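Local coordinates for farnesyltransferase, putative (Trypanosoma cruzi, PDB 3WCA), which probably catalyses the magnesium-dependent condensation of two farnesyl diphosphate molecules, with reduction by NADPH or NADH, to give squalene for sterol synthesis, at residues E52-L64 / V168-L181. The protein carries 1 engineered substitution. Numbering follows the deposited sequence.
Sequences EMRDAVCIFYLVL and VGHGLTLLYVSSGL. With FPS (S-[(2E,6E)-3,7,11-trimethyldodeca-2,6,10-trienyl] trihydrogen thiodiphosphate), chain E.
F60 and L175 are reciprocal knobs between two nearly antiparallel helices (154°). The F60 ring enters a hole made by V168, G171, L172 and L175, and L175 enters one made by M53, A56, V57 and F60. With CG anti to the backbone N (chi1 175°), F60 extends far enough for CZ to come 3.9 Å from G171 CA; G171, with no side chain, leaves room for the ring directly against its CA. The carbonyl oxygen V168 O lies at the ring's edge, near its plane, while L172 CD2 and L175 CD1 each pack against F60 CD2. One turn back, V57 offers CG2 to both leucines, 3.8 Å from L175 CD1; its beta-branched side chain lets this one methyl group touch both.

M53 closes one end of the interface. Its flexible thioether bends at chi2 and chi3 to bring CE 3.5 Å from Y176 CD1, beside S179 OG and L181 CD1. The sulfur lies at the edge of the Y176 ring, a Met-aromatic contact. S179 shapes the chain here: its OG donates a hydrogen bond to Y176 O and accepts one from L181 N (3.0 Å), the latter defining an ST turn. G180, next, is the first residue to leave helical backbone angles, with a positive phi that glycine adopts readily. At the other end, L64 CD1 meets V168 CG2 at 3.7 Å.

Segment 168-181 also faces the farnesyl chain. V168 turns CG2 to L64 but CG1 to FPS C8, L172 sends CD2 to V57 CG2 while its CD1 lies 3.6 Å from FPS C14, and G169 CA, bare of any side chain, lies 3.4 Å from FPS C15. Helix 274-294 backs L172 and Y176, while helix 51-72 continues to D68, E71 and D72, which bind magnesium. Such knobs-into-holes packing around an isoprenoid pocket belongs to the all-helical squalene/phytoene synthase fold.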
loop_
_atom_site.group_PDB
_atom_site.type_symbol
_atom_site.label_atom_id
_atom_site.label_comp_id
_atom_site.label_asym_id
_atom_site.label_seq_id
_atom_site.Cartn_x
_atom_site.Cartn_y
_atom_site.Cartn_z
ATOM N N GLU A 52 -12.515 -16.169 10.269
ATOM C CA GLU A 52 -13.575 -15.158 10.195
ATOM C C GLU A 52 -13.113 -13.778 9.722
ATOM O O GLU A 52 -13.742 -13.148 8.866
ATOM C CB GLU A 52 -14.276 -15.012 11.545
ATOM C CG GLU A 52 -15.436 -14.031 11.491
ATOM C CD GLU A 52 -16.232 -13.982 12.780
ATOM O OE1 GLU A 52 -16.815 -15.027 13.157
ATOM O OE2 GLU A 52 -16.274 -12.898 13.412
ATOM N N MET A 53 -12.025 -13.305 10.308
ATOM C CA MET A 53 -11.452 -12.013 9.961
ATOM C C MET A 53 -10.901 -12.115 8.547
ATOM O O MET A 53 -11.020 -11.191 7.746
ATOM C CB MET A 53 -10.312 -11.687 10.934
ATOM C CG MET A 53 -9.518 -10.430 10.622
ATOM S SD MET A 53 -10.398 -8.945 11.090
ATOM C CE MET A 53 -9.706 -8.668 12.725
ATOM N N ARG A 54 -10.314 -13.267 8.248
ATOM C CA ARG A 54 -9.696 -13.513 6.963
ATOM C C ARG A 54 -10.663 -13.426 5.799
ATOM O O ARG A 54 -10.317 -12.896 4.737
ATOM C CB ARG A 54 -9.006 -14.877 6.977
ATOM C CG ARG A 54 -7.924 -15.013 5.939
ATOM C CD ARG A 54 -6.960 -16.113 6.316
ATOM N NE ARG A 54 -7.500 -17.429 6.032
ATOM C CZ ARG A 54 -7.234 -18.519 6.744
ATOM N NH1 ARG A 54 -6.433 -18.458 7.797
ATOM N NH2 ARG A 54 -7.776 -19.675 6.397
ATOM N N ASP A 55 -11.869 -13.955 5.991
ATOM C CA ASP A 55 -12.879 -13.917 4.939
ATOM C C ASP A 55 -13.261 -12.472 4.675
ATOM O O ASP A 55 -13.351 -12.050 3.530
ATOM C CB ASP A 55 -14.140 -14.697 5.340
ATOM C CG ASP A 55 -13.893 -16.191 5.474
ATOM O OD1 ASP A 55 -13.106 -16.743 4.677
ATOM O OD2 ASP A 55 -14.503 -16.813 6.372
ATOM N N ALA A 56 -13.488 -11.718 5.746
ATOM C CA ALA A 56 -13.874 -10.320 5.621
ATOM C C ALA A 56 -12.778 -9.509 4.920
ATOM O O ALA A 56 -13.057 -8.716 4.015
ATOM C CB ALA A 56 -14.158 -9.743 6.992
ATOM N N VAL A 57 -11.533 -9.706 5.343
ATOM C CA VAL A 57 -10.412 -8.992 4.745
ATOM C C VAL A 57 -10.191 -9.432 3.295
ATOM O O VAL A 57 -9.881 -8.607 2.432
ATOM C CB VAL A 57 -9.132 -9.190 5.575
ATOM C CG1 VAL A 57 -7.912 -8.735 4.799
ATOM C CG2 VAL A 57 -9.245 -8.399 6.858
ATOM N N CYS A 58 -10.368 -10.719 3.011
ATOM C CA CYS A 58 -10.191 -11.191 1.642
ATOM C C CYS A 58 -11.207 -10.573 0.675
ATOM O O CYS A 58 -10.868 -10.210 -0.455
ATOM C CB CYS A 58 -10.311 -12.707 1.571
ATOM S SG CYS A 58 -10.368 -13.297 -0.113
ATOM N N ILE A 59 -12.456 -10.474 1.121
ATOM C CA ILE A 59 -13.516 -9.897 0.300
ATOM C C ILE A 59 -13.302 -8.393 0.151
ATOM O O ILE A 59 -13.551 -7.820 -0.911
ATOM C CB ILE A 59 -14.900 -10.150 0.932
ATOM C CG1 ILE A 59 -15.126 -11.649 1.073
ATOM C CG2 ILE A 59 -15.998 -9.513 0.076
ATOM C CD1 ILE A 59 -14.839 -12.421 -0.208
ATOM N N PHE A 60 -12.861 -7.770 1.240
ATOM C CA PHE A 60 -12.567 -6.347 1.285
ATOM C C PHE A 60 -11.521 -6.016 0.221
ATOM O O PHE A 60 -11.668 -5.061 -0.552
ATOM C CB PHE A 60 -12.029 -5.998 2.672
ATOM C CG PHE A 60 -11.562 -4.581 2.815
ATOM C CD1 PHE A 60 -12.287 -3.530 2.248
ATOM C CD2 PHE A 60 -10.453 -4.282 3.614
ATOM C CE1 PHE A 60 -11.922 -2.195 2.486
ATOM C CE2 PHE A 60 -10.080 -2.959 3.858
ATOM C CZ PHE A 60 -10.824 -1.906 3.293
ATOM N N TYR A 61 -10.465 -6.826 0.194
ATOM C CA TYR A 61 -9.379 -6.658 -0.756
ATOM C C TYR A 61 -9.828 -6.833 -2.199
ATOM O O TYR A 61 -9.387 -6.099 -3.078
ATOM C CB TYR A 61 -8.257 -7.654 -0.453
ATOM C CG TYR A 61 -7.181 -7.693 -1.512
ATOM C CD1 TYR A 61 -6.066 -6.858 -1.442
ATOM C CD2 TYR A 61 -7.305 -8.538 -2.616
ATOM C CE1 TYR A 61 -5.097 -6.861 -2.450
ATOM C CE2 TYR A 61 -6.351 -8.548 -3.630
ATOM C CZ TYR A 61 -5.251 -7.708 -3.544
ATOM O OH TYR A 61 -4.334 -7.710 -4.574
ATOM N N LEU A 62 -10.691 -7.804 -2.461
ATOM C CA LEU A 62 -11.128 -8.025 -3.832
ATOM C C LEU A 62 -12.029 -6.896 -4.334
ATOM O O LEU A 62 -11.973 -6.516 -5.505
ATOM C CB LEU A 62 -11.820 -9.378 -3.952
ATOM C CG LEU A 62 -10.877 -10.582 -3.787
ATOM C CD1 LEU A 62 -11.685 -11.886 -3.759
ATOM C CD2 LEU A 62 -9.877 -10.606 -4.940
ATOM N N VAL A 63 -12.853 -6.351 -3.448
ATOM C CA VAL A 63 -13.714 -5.244 -3.832
ATOM C C VAL A 63 -12.829 -4.083 -4.306
ATOM O O VAL A 63 -13.023 -3.558 -5.403
ATOM C CB VAL A 63 -14.588 -4.773 -2.642
ATOM C CG1 VAL A 63 -15.204 -3.415 -2.946
ATOM C CG2 VAL A 63 -15.683 -5.796 -2.368
ATOM N N LEU A 64 -11.847 -3.709 -3.487
ATOM C CA LEU A 64 -10.944 -2.609 -3.815
ATOM C C LEU A 64 -10.107 -2.946 -5.038
ATOM O O LEU A 64 -9.759 -2.069 -5.839
ATOM C CB LEU A 64 -10.022 -2.296 -2.626
ATOM C CG LEU A 64 -10.708 -1.926 -1.306
ATOM C CD1 LEU A 64 -9.661 -1.418 -0.319
ATOM C CD2 LEU A 64 -11.771 -0.845 -1.551
ATOM N N VAL A 168 -7.320 1.829 3.219
ATOM C CA VAL A 168 -7.286 0.390 3.448
ATOM C C VAL A 168 -6.897 0.280 4.915
ATOM O O VAL A 168 -7.411 -0.556 5.648
ATOM C CB VAL A 168 -6.217 -0.302 2.574
ATOM C CG1 VAL A 168 -6.221 -1.794 2.836
ATOM C CG2 VAL A 168 -6.490 -0.026 1.094
ATOM N N GLY A 169 -6.002 1.166 5.341
ATOM C CA GLY A 169 -5.566 1.178 6.725
ATOM C C GLY A 169 -6.736 1.471 7.653
ATOM O O GLY A 169 -6.854 0.863 8.725
ATOM N N HIS A 170 -7.589 2.416 7.254
ATOM C CA HIS A 170 -8.766 2.766 8.047
ATOM C C HIS A 170 -9.673 1.539 8.103
ATOM O O HIS A 170 -10.028 1.069 9.181
ATOM C CB HIS A 170 -9.538 3.937 7.415
ATOM C CG HIS A 170 -8.888 5.276 7.601
ATOM N ND1 HIS A 170 -9.596 6.458 7.563
ATOM C CD2 HIS A 170 -7.600 5.620 7.840
ATOM C CE1 HIS A 170 -8.777 7.472 7.777
ATOM N NE2 HIS A 170 -7.558 6.991 7.947
ATOM N N GLY A 171 -10.030 1.038 6.924
ATOM C CA GLY A 171 -10.889 -0.129 6.809
ATOM C C GLY A 171 -10.443 -1.299 7.667
ATOM O O GLY A 171 -11.231 -1.814 8.462
ATOM N N LEU A 172 -9.188 -1.721 7.508
ATOM C CA LEU A 172 -8.654 -2.829 8.294
ATOM C C LEU A 172 -8.804 -2.532 9.778
ATOM O O LEU A 172 -9.273 -3.370 10.531
ATOM C CB LEU A 172 -7.171 -3.083 7.969
ATOM C CG LEU A 172 -6.872 -3.684 6.592
ATOM C CD1 LEU A 172 -5.365 -3.853 6.405
ATOM C CD2 LEU A 172 -7.578 -5.021 6.455
ATOM N N THR A 173 -8.398 -1.338 10.195
ATOM C CA THR A 173 -8.499 -0.955 11.594
ATOM C C THR A 173 -9.954 -1.085 12.081
ATOM O O THR A 173 -10.198 -1.528 13.205
ATOM C CB THR A 173 -7.992 0.491 11.807
ATOM O OG1 THR A 173 -6.617 0.584 11.400
ATOM C CG2 THR A 173 -8.094 0.891 13.279
ATOM N N LEU A 174 -10.918 -0.722 11.234
ATOM C CA LEU A 174 -12.325 -0.829 11.615
ATOM C C LEU A 174 -12.783 -2.291 11.602
ATOM O O LEU A 174 -13.700 -2.663 12.330
ATOM C CB LEU A 174 -13.208 0.008 10.686
ATOM C CG LEU A 174 -13.044 1.530 10.769
ATOM C CD1 LEU A 174 -13.843 2.177 9.637
ATOM C CD2 LEU A 174 -13.504 2.052 12.134
ATOM N N LEU A 175 -12.163 -3.119 10.769
ATOM C CA LEU A 175 -12.522 -4.527 10.753
ATOM C C LEU A 175 -11.952 -5.199 12.004
ATOM O O LEU A 175 -12.560 -6.116 12.536
ATOM C CB LEU A 175 -11.985 -5.238 9.507
ATOM C CG LEU A 175 -12.678 -4.987 8.175
ATOM C CD1 LEU A 175 -12.002 -5.838 7.116
ATOM C CD2 LEU A 175 -14.159 -5.339 8.259
ATOM N N TYR A 176 -10.789 -4.744 12.471
ATOM C CA TYR A 176 -10.172 -5.324 13.668
ATOM C C TYR A 176 -11.040 -5.064 14.899
ATOM O O TYR A 176 -11.240 -5.949 15.736
ATOM C CB TYR A 176 -8.776 -4.731 13.950
ATOM C CG TYR A 176 -7.711 -4.900 12.874
ATOM C CD1 TYR A 176 -7.836 -5.842 11.857
ATOM C CD2 TYR A 176 -6.559 -4.111 12.896
ATOM C CE1 TYR A 176 -6.832 -5.988 10.876
ATOM C CE2 TYR A 176 -5.560 -4.251 11.936
ATOM C CZ TYR A 176 -5.698 -5.181 10.932
ATOM O OH TYR A 176 -4.699 -5.295 9.984
ATOM N N VAL A 177 -11.525 -3.834 15.023
ATOM C CA VAL A 177 -12.365 -3.458 16.155
ATOM C C VAL A 177 -13.700 -4.195 16.098
ATOM O O VAL A 177 -14.127 -4.822 17.064
ATOM C CB VAL A 177 -12.627 -1.942 16.163
ATOM C CG1 VAL A 177 -13.617 -1.582 17.271
ATOM C CG2 VAL A 177 -11.322 -1.206 16.374
ATOM N N SER A 178 -14.347 -4.120 14.946
ATOM C CA SER A 178 -15.629 -4.766 14.746
ATOM C C SER A 178 -15.587 -6.256 15.080
ATOM O O SER A 178 -16.585 -6.830 15.515
ATOM C CB SER A 178 -16.073 -4.569 13.298
ATOM O OG SER A 178 -17.324 -5.183 13.066
ATOM N N SER A 179 -14.430 -6.878 14.875
ATOM C CA SER A 179 -14.262 -8.302 15.130
ATOM C C SER A 179 -14.143 -8.621 16.613
ATOM O O SER A 179 -14.406 -9.750 17.033
ATOM C CB SER A 179 -12.999 -8.813 14.442
ATOM O OG SER A 179 -11.844 -8.427 15.177
ATOM N N GLY A 180 -13.718 -7.636 17.394
ATOM C CA GLY A 180 -13.537 -7.849 18.816
ATOM C C GLY A 180 -12.089 -8.178 19.153
ATOM O O GLY A 180 -11.661 -8.014 20.303
ATOM N N LEU A 181 -11.330 -8.629 18.149
ATOM C CA LEU A 181 -9.924 -8.994 18.332
ATOM C C LEU A 181 -9.078 -7.866 18.912
ATOM O O LEU A 181 -8.155 -8.122 19.679
ATOM C CB LEU A 181 -9.312 -9.473 17.007
ATOM C CG LEU A 181 -9.808 -10.821 16.467
ATOM C CD1 LEU A 181 -9.076 -11.170 15.178
ATOM C CD2 LEU A 181 -9.579 -11.906 17.516
HETATM C C1 FPS E . -0.558 -2.970 -3.678
HETATM S S1 FPS E . -1.389 -4.595 -4.036
HETATM C C2 FPS E . -1.286 -2.251 -2.502
HETATM C C3 FPS E . -0.779 -1.473 -1.466
HETATM C C4 FPS E . 0.685 -1.144 -1.276
HETATM C C5 FPS E . -1.772 -0.939 -0.459
HETATM C C6 FPS E . -2.364 -1.942 0.580
HETATM C C7 FPS E . -2.442 -1.206 1.900
HETATM C C8 FPS E . -2.561 -1.747 3.122
HETATM C C10 FPS E . -2.628 -0.755 4.299
HETATM C C9 FPS E . -2.636 -3.256 3.385
HETATM C C11 FPS E . -2.077 -1.340 5.579
HETATM C C12 FPS E . -2.613 -0.555 6.748
HETATM C C13 FPS E . -2.886 -1.058 7.973
HETATM C C14 FPS E . -2.687 -2.531 8.355
HETATM C C15 FPS E . -3.419 -0.095 9.030
HETATM P PA FPS E . -0.309 -6.149 -3.198
HETATM O O1A FPS E . -0.058 -5.864 -1.690
HETATM O O2A FPS E . -1.132 -7.402 -3.360
HETATM O O3A FPS E . 1.059 -6.622 -4.044
HETATM P PB FPS E . 2.401 -5.831 -4.707
HETATM O O1B FPS E . 3.719 -6.592 -4.374
HETATM O O2B FPS E . 2.264 -5.824 -6.272
HETATM O O3B FPS E . 2.556 -4.391 -4.062
#